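Local coordinates for 27kDa outer membrane protein (Silicibacter pomeroyi, PDB 3GYK) that probably works as a thiol-disulfide oxidoreductase, represented here by the DsbA-like thioredoxin-fold part of a longer protein, at residues N4-S7 against L8-P12; K83-A86 against F87-L91; T127-I130 against A131-A135; Q163-D166 against A167-A171. One frame throughout, in Å; residues are numbered along the deposited sequence. Where two conformers were deposited one is given.

Interaction 1 (N4-S7 against L8-P12). With EDO (1,2-ethanediol), chain H.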
loop_
_atom_site.group_PDB
_atom_site.type_symbol
_atom_site.label_atom_id
_atom_site.label_comp_id
_atom_site.label_asym_id
_atom_site.label_seq_id
_atom_site.Cartn_x
_atom_site.Cartn_y
_atom_site.Cartn_z
ATOM N N ASN A 4 -9.741 -10.253 13.512
ATOM C CA ASN A 4 -8.421 -10.005 12.957
ATOM C C ASN A 4 -8.497 -9.967 11.464
ATOM O O ASN A 4 -7.966 -9.056 10.836
ATOM C CB ASN A 4 -7.397 -11.065 13.383
ATOM C CG ASN A 4 -6.360 -10.496 14.285
ATOM O OD1 ASN A 4 -5.153 -10.648 14.053
ATOM N ND2 ASN A 4 -6.811 -9.792 15.317
ATOM N N ARG A 5 -9.187 -10.961 10.906
ATOM C CA ARG A 5 -9.325 -11.055 9.467
ATOM C C ARG A 5 -10.076 -9.845 8.939
ATOM O O ARG A 5 -9.663 -9.258 7.965
ATOM C CB ARG A 5 -9.985 -12.380 9.057
ATOM C CG ARG A 5 -9.032 -13.588 9.270
ATOM C CD ARG A 5 -9.569 -14.896 8.669
ATOM N NE ARG A 5 -9.857 -14.727 7.242
ATOM C CZ ARG A 5 -9.021 -15.035 6.251
ATOM N NH1 ARG A 5 -7.823 -15.559 6.510
ATOM N NH2 ARG A 5 -9.393 -14.817 4.990
ATOM N N ASP A 6 -11.154 -9.468 9.613
ATOM C CA ASP A 6 -11.946 -8.313 9.225
ATOM C C ASP A 6 -11.130 -7.035 9.198
ATOM O O ASP A 6 -11.241 -6.263 8.246
ATOM C CB ASP A 6 -13.154 -8.118 10.137
ATOM C CG ASP A 6 -14.325 -8.975 9.742
ATOM O OD1 ASP A 6 -14.354 -9.486 8.602
ATOM O OD2 ASP A 6 -15.222 -9.142 10.591
ATOM N N SER A 7 -10.303 -6.808 10.220
ATOM C CA SER A 7 -9.468 -5.595 10.251
ATOM C C SER A 7 -8.438 -5.587 9.137
ATOM O O SER A 7 -8.110 -4.524 8.607
ATOM C CB SER A 7 -8.738 -5.457 11.586
ATOM O OG SER A 7 -9.646 -5.587 12.650
ATOM N N LEU A 8 -7.918 -6.765 8.789
ATOM C CA LEU A 8 -6.851 -6.826 7.794
ATOM C C LEU A 8 -7.393 -6.799 6.376
ATOM O O LEU A 8 -6.836 -6.137 5.492
ATOM C CB LEU A 8 -5.973 -8.059 7.975
ATOM C CG LEU A 8 -4.967 -7.928 9.122
ATOM C CD1 LEU A 8 -4.348 -9.277 9.385
ATOM C CD2 LEU A 8 -3.903 -6.883 8.769
ATOM N N PHE A 9 -8.465 -7.545 6.152
ATOM C CA PHE A 9 -8.864 -7.798 4.778
ATOM C C PHE A 9 -10.129 -7.069 4.374
ATOM O O PHE A 9 -10.379 -6.929 3.162
ATOM C CB PHE A 9 -9.056 -9.300 4.543
ATOM C CG PHE A 9 -7.825 -10.158 4.851
ATOM C CD1 PHE A 9 -6.536 -9.691 4.641
ATOM C CD2 PHE A 9 -7.991 -11.469 5.305
ATOM C CE1 PHE A 9 -5.424 -10.497 4.919
ATOM C CE2 PHE A 9 -6.879 -12.289 5.581
ATOM C CZ PHE A 9 -5.603 -11.794 5.394
ATOM N N ASN A 10 -10.925 -6.604 5.342
ATOM C CA ASN A 10 -12.217 -5.986 5.002
ATOM C C ASN A 10 -12.427 -4.546 5.487
ATOM O O ASN A 10 -13.554 -4.118 5.765
ATOM C CB ASN A 10 -13.343 -6.879 5.479
ATOM C CG ASN A 10 -13.326 -8.242 4.800
ATOM O OD1 ASN A 10 -13.420 -9.263 5.465
ATOM N ND2 ASN A 10 -13.228 -8.258 3.468
ATOM N N ASP A 11 -11.339 -3.803 5.586
ATOM C CA ASP A 11 -11.415 -2.404 6.008
ATOM C C ASP A 11 -11.754 -1.506 4.797
ATOM O O ASP A 11 -10.964 -1.424 3.840
ATOM C CB ASP A 11 -10.030 -2.034 6.592
ATOM C CG ASP A 11 -9.971 -0.605 7.107
ATOM O OD1 ASP A 11 -10.897 0.166 6.795
ATOM O OD2 ASP A 11 -8.969 -0.272 7.789
ATOM N N PRO A 12 -12.909 -0.826 4.828
ATOM C CA PRO A 12 -13.274 -0.001 3.653
ATOM C C PRO A 12 -12.348 1.183 3.406
ATOM O O PRO A 12 -12.336 1.733 2.287
ATOM C CB PRO A 12 -14.685 0.488 3.983
ATOM C CG PRO A 12 -14.864 0.254 5.406
ATOM C CD PRO A 12 -13.968 -0.844 5.844
HETATM C C1 EDO H . -14.419 -2.634 9.430
HETATM O O1 EDO H . -15.048 -2.051 10.585
HETATM C C2 EDO H . -13.388 -3.659 9.884
HETATM O O2 EDO H . -12.176 -3.495 9.128
HETATM O O HOH W 1 -8.538 -2.082 9.814
HETATM O O HOH W 2 -6.570 -3.316 6.577
#
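Arg5 and Phe9, one helical turn apart, both set CG anti to their carbonyl carbon; a bend at chi3 of Arg5 (56°) then folds its guanidinium back to the phenyl ring. The ring comes edge-on: Phe9 CE2 lies above one face of the guanidinium, toward its rim, with the two planes 69° apart. Arg5 NH1 is 3.5 Å from Phe9 CE2, and Arg5 NH2 approaches Phe9 CD2 to 3.6 Å. This is packing of a hydrocarbon edge against a flat cation whose charge is spent elsewhere, since NH1 pairs with Asp152 and NH2 with Glu151. With an alanine here, this edge of Phe9 would probably lose its cover and Glu151 and Asp152 their cationic mate. The Phe9 side chain also packs on Thr25 and Val27 of strand 24-30.

Backbone bonds hold the turn: Phe9 N donates to Arg5 O at 2.8 Å, and Leu8 N and Asn10 N likewise to Asn4 O and Asp6 O. Asp6 O also accepts a hydrogen bond from O2 of a 1,2-ethanediol, probably from the crystallisation liquor. Beyond the helix a water bridges Ser7 O (2.8 Å) and Asp11 OD2 (2.7 Å), the carboxylate oxygen that is also salt-bridged to Arg59, while Asp11 OD1 accepts from Asn13 N; a second water joins Ser7 O to Leu8 O. Asn10 is the first residue to leave helical geometry, so the arrangement is that of a helix C-terminus, here the end of the N-terminal helix laid against the thioredoxin-type sheet.

Interaction 2 (K83-A86 against F87-L91)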
loop_
_atom_site.group_PDB
_atom_site.type_symbol
_atom_site.label_atom_id
_atom_site.label_comp_id
_atom_site.label_asym_id
_atom_site.label_seq_id
_atom_site.Cartn_x
_atom_site.Cartn_y
_atom_site.Cartn_z
ATOM N N LYS A 83 -7.864 8.314 -8.432
ATOM C CA LYS A 83 -6.553 8.157 -9.036
ATOM C C LYS A 83 -5.534 7.541 -8.072
ATOM O O LYS A 83 -4.332 7.681 -8.284
ATOM C CB LYS A 83 -6.045 9.516 -9.559
ATOM C CG LYS A 83 -6.728 9.990 -10.839
ATOM C CD LYS A 83 -6.188 11.360 -11.272
ATOM C CE LYS A 83 -6.548 11.666 -12.710
ATOM N NZ LYS A 83 -7.978 12.085 -12.821
ATOM N N TYR A 84 -6.013 6.842 -7.034
ATOM C CA TYR A 84 -5.114 6.221 -6.053
ATOM C C TYR A 84 -4.077 5.305 -6.708
ATOM O O TYR A 84 -2.867 5.458 -6.489
ATOM C CB TYR A 84 -5.885 5.460 -4.937
ATOM C CG TYR A 84 -4.912 4.852 -3.955
ATOM C CD1 TYR A 84 -4.370 5.623 -2.927
ATOM C CD2 TYR A 84 -4.466 3.526 -4.110
ATOM C CE1 TYR A 84 -3.447 5.070 -2.025
ATOM C CE2 TYR A 84 -3.542 2.975 -3.248
ATOM C CZ TYR A 84 -3.021 3.768 -2.220
ATOM O OH TYR A 84 -2.092 3.241 -1.368
ATOM N N GLU A 85 -4.538 4.330 -7.493
ATOM C CA GLU A 85 -3.612 3.343 -8.042
ATOM C C GLU A 85 -2.533 3.984 -8.934
ATOM O O GLU A 85 -1.341 3.686 -8.772
ATOM C CB GLU A 85 -4.353 2.221 -8.805
ATOM C CG GLU A 85 -3.395 1.139 -9.289
ATOM C CD GLU A 85 -4.069 -0.070 -9.935
ATOM O OE1 GLU A 85 -5.313 -0.239 -9.776
ATOM O OE2 GLU A 85 -3.339 -0.843 -10.608
ATOM N N ALA A 86 -2.948 4.850 -9.863
ATOM C CA ALA A 86 -1.992 5.466 -10.783
ATOM C C ALA A 86 -0.983 6.297 -9.992
ATOM O O ALA A 86 0.228 6.288 -10.284
ATOM C CB ALA A 86 -2.715 6.340 -11.787
ATOM N N PHE A 87 -1.475 6.994 -8.970
ATOM C CA PHE A 87 -0.605 7.852 -8.152
ATOM C C PHE A 87 0.381 7.019 -7.321
ATOM O O PHE A 87 1.585 7.338 -7.256
ATOM C CB PHE A 87 -1.483 8.752 -7.266
ATOM C CG PHE A 87 -0.751 9.916 -6.606
ATOM C CD1 PHE A 87 0.397 10.491 -7.168
ATOM C CD2 PHE A 87 -1.264 10.460 -5.418
ATOM C CE1 PHE A 87 1.026 11.586 -6.545
ATOM C CE2 PHE A 87 -0.646 11.541 -4.785
ATOM C CZ PHE A 87 0.503 12.115 -5.358
ATOM N N HIS A 88 -0.106 5.928 -6.735
ATOM C CA HIS A 88 0.735 5.002 -5.989
ATOM C C HIS A 88 1.890 4.467 -6.830
ATOM O O HIS A 88 3.041 4.513 -6.387
ATOM C CB HIS A 88 -0.082 3.825 -5.426
ATOM C CG HIS A 88 0.768 2.752 -4.843
ATOM N ND1 HIS A 88 1.226 2.801 -3.549
ATOM C CD2 HIS A 88 1.291 1.626 -5.389
ATOM C CE1 HIS A 88 1.983 1.746 -3.308
ATOM N NE2 HIS A 88 2.045 1.019 -4.413
ATOM N N TRP A 89 1.587 3.952 -8.028
ATOM C CA TRP A 89 2.625 3.413 -8.895
ATOM C C TRP A 89 3.621 4.506 -9.289
ATOM O O TRP A 89 4.826 4.244 -9.370
ATOM C CB TRP A 89 2.054 2.756 -10.177
ATOM C CG TRP A 89 1.158 1.529 -9.948
ATOM C CD1 TRP A 89 -0.074 1.299 -10.529
ATOM C CD2 TRP A 89 1.406 0.402 -9.087
ATOM N NE1 TRP A 89 -0.592 0.092 -10.082
ATOM C CE2 TRP A 89 0.293 -0.474 -9.201
ATOM C CE3 TRP A 89 2.476 0.025 -8.250
ATOM C CZ2 TRP A 89 0.213 -1.693 -8.496
ATOM C CZ3 TRP A 89 2.391 -1.196 -7.540
ATOM C CH2 TRP A 89 1.266 -2.035 -7.677
ATOM N N ALA A 90 3.122 5.720 -9.516
ATOM C CA ALA A 90 3.988 6.815 -9.997
ATOM C C ALA A 90 4.938 7.300 -8.894
ATOM O O ALA A 90 6.125 7.593 -9.154
ATOM C CB ALA A 90 3.157 7.967 -10.555
ATOM N N LEU A 91 4.410 7.399 -7.673
ATOM C CA LEU A 91 5.213 7.731 -6.494
ATOM C C LEU A 91 6.240 6.664 -6.219
ATOM O O LEU A 91 7.410 6.955 -6.048
ATOM C CB LEU A 91 4.333 7.900 -5.252
ATOM C CG LEU A 91 3.433 9.138 -5.219
ATOM C CD1 LEU A 91 2.405 9.047 -4.103
ATOM C CD2 LEU A 91 4.301 10.397 -5.069
#
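Tyr84 O accepts the backbone N-H of His88, with His88 N 2.8 Å from Tyr84 O, the shortest polar bond of this helical turn. The two side chains run alongside each other, with His88 CB over one face of the Tyr84 ring, 4.2 Å from Tyr84 CE2. Tyr84 OH bonds to Glu60 and His88 ND1 to Tyr32 OH. His88 is also boxed in by the rings of Phe30 and Tyr58, and comes close, without contact, to a Cys-x-x-Cys sequence consistent with a thioredoxin-type redox pair.

On the neighbouring flank, with CG anti to the backbone N (chi1 -176°) and the chain extended, the Glu85 carboxylate reaches the indole edge, and Trp89 NE1 donates to Glu85 OE2 over 2.9 Å in a nearly straight bond (168°). The oxygen lies in the indole plane and offers its anti lone pair, while its carboxylate is turned 73° from the ring. Glu85 CG lies 3.1 Å from Trp89 NE1, and His88 CD2 sits over one indole face. A phenylalanine at Trp89 would probably leave the Glu85 carboxylate without its N-H donor and free to swing, and thin the packing on Met41 and Gln45.

Phe87, whose backbone N bonds to Lys83 O, faces the other way, with Leu91 CD1 3.7 Å above the plane of its ring, over the centre. Helix 84-92, in the helical part of the DsbA-like fold, thus packs on helix 100-109 on one flank and on strand 54-60 and helix 35-50 on another; the neutral indole N-H probably steadies the Glu85 carboxylate without cancelling its charge.

Interaction 3 (T127-I130 against A131-A135)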
loop_
_atom_site.group_PDB
_atom_site.type_symbol
_atom_site.label_atom_id
_atom_site.label_comp_id
_atom_site.label_asym_id
_atom_site.label_seq_id
_atom_site.Cartn_x
_atom_site.Cartn_y
_atom_site.Cartn_z
ATOM N N THR A 127 -6.054 10.627 8.253
ATOM C CA THR A 127 -5.477 10.407 9.579
ATOM C C THR A 127 -5.878 9.036 10.161
ATOM O O THR A 127 -5.010 8.308 10.672
ATOM C CB THR A 127 -5.884 11.516 10.515
ATOM O OG1 THR A 127 -5.374 12.753 9.986
ATOM C CG2 THR A 127 -5.316 11.276 11.912
ATOM N N ALA A 128 -7.172 8.693 10.046
ATOM C CA ALA A 128 -7.685 7.419 10.558
ATOM C C ALA A 128 -6.978 6.236 9.890
ATOM O O ALA A 128 -6.618 5.262 10.583
ATOM C CB ALA A 128 -9.236 7.305 10.425
ATOM N N HIS A 129 -6.760 6.301 8.578
ATOM C CA HIS A 129 -6.054 5.191 7.893
ATOM C C HIS A 129 -4.637 5.028 8.448
ATOM O O HIS A 129 -4.203 3.938 8.824
ATOM C CB HIS A 129 -5.985 5.400 6.386
ATOM C CG HIS A 129 -5.181 4.353 5.675
ATOM N ND1 HIS A 129 -5.768 3.318 4.979
ATOM C CD2 HIS A 129 -3.839 4.146 5.598
ATOM C CE1 HIS A 129 -4.820 2.538 4.473
ATOM N NE2 HIS A 129 -3.644 3.009 4.850
ATOM N N ILE A 130 -3.894 6.124 8.490
ATOM C CA ILE A 130 -2.485 6.025 8.907
ATOM C C ILE A 130 -2.374 5.548 10.349
ATOM O O ILE A 130 -1.507 4.718 10.663
ATOM C CB ILE A 130 -1.757 7.373 8.670
ATOM C CG1 ILE A 130 -1.674 7.670 7.163
ATOM C CG2 ILE A 130 -0.346 7.331 9.277
ATOM C CD1 ILE A 130 -1.326 9.160 6.814
ATOM N N ALA A 131 -3.244 6.037 11.229
ATOM C CA ALA A 131 -3.232 5.597 12.618
ATOM C C ALA A 131 -3.512 4.100 12.729
ATOM O O ALA A 131 -2.903 3.404 13.558
ATOM C CB ALA A 131 -4.257 6.373 13.445
ATOM N N GLN A 132 -4.459 3.616 11.907
ATOM C CA GLN A 132 -4.762 2.173 11.926
ATOM C C GLN A 132 -3.613 1.359 11.340
ATOM O O GLN A 132 -3.361 0.240 11.805
ATOM C CB GLN A 132 -6.096 1.901 11.189
ATOM C CG GLN A 132 -6.494 0.425 11.052
ATOM C CD GLN A 132 -6.760 -0.283 12.363
ATOM O OE1 GLN A 132 -6.539 0.248 13.459
ATOM N NE2 GLN A 132 -7.308 -1.515 12.259
ATOM N N SER A 133 -2.917 1.882 10.324
ATOM C CA SER A 133 -1.733 1.164 9.820
ATOM C C SER A 133 -0.705 0.992 10.934
ATOM O O SER A 133 -0.149 -0.106 11.098
ATOM C CB SER A 133 -1.101 1.863 8.637
ATOM O OG SER A 133 -1.971 1.903 7.511
HETATM N N MSE A 134 -0.462 2.058 11.705
HETATM C CA MSE A 134 0.472 1.954 12.852
HETATM C C MSE A 134 0.010 0.876 13.841
HETATM O O MSE A 134 0.824 0.103 14.341
HETATM C CB MSE A 134 0.647 3.301 13.579
HETATM C CG MSE A 134 1.100 4.345 12.580
HETATM SE SE MSE A 134 1.088 6.177 13.211
HETATM C CE MSE A 134 2.275 6.783 11.743
ATOM N N ALA A 135 -1.287 0.857 14.153
ATOM C CA ALA A 135 -1.808 -0.090 15.121
ATOM C C ALA A 135 -1.691 -1.520 14.589
ATOM O O ALA A 135 -1.266 -2.422 15.323
ATOM C CB ALA A 135 -3.270 0.240 15.514
#
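The imidazole of His129 meets Ser133 at a slant, Ser133 OG lying obliquely to the ring, 3.3 Å from His129 NE2 and 3.5 Å from His129 CD2. Both ring nitrogens are spoken for by backbone groups: ND1 by Asn13 O and NE2 by Glu60 N, a pairing consistent with the ring proton sitting on ND1. With its hydroxyl anti to the carbonyl carbon (chi1 -64°), Ser133 bonds through OG to Glu60 O and also to Arg59 NE. Two side chains one helical turn apart thus bind Glu60, His129 its N-H and Ser133 its C=O.

In this way helix 124-140, which leads from the helical insertion of the DsbA-like fold back into strand 147-150, is clasped to the end of strand 54-60. Its backbone is regular: Ser133 N bonds to His129 O at 2.9 Å and Met134 N to Ile130 O at 3.0 Å.

On a different flank Ile130 and Met134, a selenomethionine, lie alongside each other. Extended beyond CG, the Met134 chain carries its methyl CE to 3.6 Å from Ile130 CG2, while Met134 CG grazes Ile130 O at 3.3 Å. Ile130 packs further on helix 66-77, and Met134 touches Trp61.

Interaction 4 (Q163-D166 against A167-A171)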
loop_
_atom_site.group_PDB
_atom_site.type_symbol
_atom_site.label_atom_id
_atom_site.label_comp_id
_atom_site.label_asym_id
_atom_site.label_seq_id
_atom_site.Cartn_x
_atom_site.Cartn_y
_atom_site.Cartn_z
ATOM N N GLN A 163 8.535 -15.530 -4.559
ATOM C CA GLN A 163 8.277 -15.839 -3.153
ATOM C C GLN A 163 6.870 -15.461 -2.741
ATOM O O GLN A 163 6.207 -16.189 -1.982
ATOM C CB GLN A 163 9.301 -15.126 -2.259
ATOM C CG GLN A 163 10.718 -15.621 -2.481
ATOM C CD GLN A 163 11.708 -14.816 -1.638
ATOM O OE1 GLN A 163 11.918 -13.616 -1.877
ATOM N NE2 GLN A 163 12.283 -15.464 -0.622
ATOM N N LEU A 164 6.396 -14.334 -3.257
ATOM C CA LEU A 164 4.998 -13.952 -3.074
ATOM C C LEU A 164 4.087 -15.039 -3.689
ATOM O O LEU A 164 3.117 -15.463 -3.057
ATOM C CB LEU A 164 4.698 -12.574 -3.722
ATOM C CG LEU A 164 5.273 -11.418 -2.877
ATOM C CD1 LEU A 164 5.346 -10.156 -3.686
ATOM C CD2 LEU A 164 4.441 -11.180 -1.612
ATOM N N GLN A 165 4.409 -15.481 -4.902
ATOM C CA GLN A 165 3.581 -16.491 -5.564
ATOM C C GLN A 165 3.570 -17.794 -4.776
ATOM O O GLN A 165 2.517 -18.430 -4.647
ATOM C CB GLN A 165 4.033 -16.725 -7.014
ATOM C CG GLN A 165 3.107 -17.622 -7.836
ATOM C CD GLN A 165 1.780 -16.931 -8.112
ATOM O OE1 GLN A 165 1.722 -15.998 -8.916
ATOM N NE2 GLN A 165 0.718 -17.362 -7.429
ATOM N N ASP A 166 4.726 -18.195 -4.248
ATOM C CA ASP A 166 4.778 -19.399 -3.424
ATOM C C ASP A 166 3.864 -19.261 -2.203
ATOM O O ASP A 166 3.161 -20.209 -1.848
ATOM C CB ASP A 166 6.206 -19.717 -2.985
ATOM C CG ASP A 166 6.274 -20.948 -2.105
ATOM O OD1 ASP A 166 5.838 -22.021 -2.556
ATOM O OD2 ASP A 166 6.755 -20.843 -0.960
ATOM N N ALA A 167 3.875 -18.085 -1.574
ATOM C CA ALA A 167 3.054 -17.840 -0.381
ATOM C C ALA A 167 1.572 -17.904 -0.749
ATOM O O ALA A 167 0.750 -18.491 -0.021
ATOM C CB ALA A 167 3.419 -16.500 0.271
ATOM N N VAL A 168 1.241 -17.319 -1.902
ATOM C CA VAL A 168 -0.128 -17.353 -2.398
ATOM C C VAL A 168 -0.539 -18.807 -2.670
ATOM O O VAL A 168 -1.629 -19.252 -2.254
ATOM C CB VAL A 168 -0.276 -16.496 -3.677
ATOM C CG1 VAL A 168 -1.585 -16.822 -4.430
ATOM C CG2 VAL A 168 -0.219 -15.022 -3.308
ATOM N N ASP A 169 0.313 -19.550 -3.383
ATOM C CA ASP A 169 -0.021 -20.947 -3.717
ATOM C C ASP A 169 -0.225 -21.788 -2.450
ATOM O O ASP A 169 -1.125 -22.634 -2.382
ATOM C CB ASP A 169 1.062 -21.594 -4.605
ATOM C CG ASP A 169 1.161 -20.948 -5.998
ATOM O OD1 ASP A 169 0.233 -20.213 -6.424
ATOM O OD2 ASP A 169 2.188 -21.182 -6.666
ATOM N N ARG A 170 0.625 -21.557 -1.455
ATOM C CA ARG A 170 0.538 -22.309 -0.180
ATOM C C ARG A 170 -0.770 -22.013 0.548
ATOM O O ARG A 170 -1.394 -22.914 1.109
ATOM C CB ARG A 170 1.734 -21.982 0.730
ATOM C CG ARG A 170 2.931 -22.819 0.395
ATOM C CD ARG A 170 4.200 -22.393 1.146
ATOM N NE ARG A 170 5.360 -22.912 0.421
ATOM C CZ ARG A 170 5.792 -24.173 0.491
ATOM N NH1 ARG A 170 5.180 -25.059 1.279
ATOM N NH2 ARG A 170 6.848 -24.553 -0.224
ATOM N N ALA A 171 -1.176 -20.747 0.513
ATOM C CA ALA A 171 -2.423 -20.316 1.130
ATOM C C ALA A 171 -3.601 -21.026 0.494
ATOM O O ALA A 171 -4.519 -21.475 1.188
ATOM C CB ALA A 171 -2.578 -18.765 1.036
#
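Helix 161-174, the C-terminal helix of the thioredoxin fold, packs one flank on the sheet, and two side-chain pairs four residues apart, Gln165 with Asp169 and Asp166 with Arg170, run along its surface. Val168 and Ala167 form the inner flank: Val168 lies on Val24, Val26 and Val150, and Ala167 on Val150. Leu164 adds a contact with Leu47 of helix 35-50.

Gln165 folds its chain at chi2 (69°), which swings the amide along the helix to Asp169. Gln165 NE2 donates to Asp169 OD1 at 3.1 Å, coming from above the carboxylate plane in a somewhat bent bond (143°). The same NE2 bonds to Asp51 OD2, so one amide nitrogen sits between two acids and probably eases their mutual repulsion. It also lies 3.8 Å from Val168 CG1. Beneath it Asp169 N donates to Gln165 O at 2.8 Å.

Asp166 was modelled in two conformers, so its link to Arg170 holds for one of them and may be partial. In that conformer the carboxylate forms a salt bridge at the edge of the guanidinium: Arg170 NE meets Asp166 OD2 on the syn side, tilted 27° out of the carboxylate plane and 2.9 Å away.

In the fold
All four contacts are local, between neighbours along a helix, with interaction 1 running past its helix end. Interactions 2 and 3 belong to helices 84-92 and 124-140 and meet on Glu60, whose carboxylate and backbone they bind respectively; their centres are about 19 Å apart. Buried histidines distinguish both. Interactions 1 and 4 lie farther from the chain centre, at the first and last helices, and rely more on charged side chains, with salt bridges made outward in the first and within the helix in the last. Interactions 1 and 3 touch through Gln132, beside Ser7 and Asp11, and Arg59 serves both. Residues 163-171 stand apart from the rest, yet share strand 24-30 with Phe9 and His88.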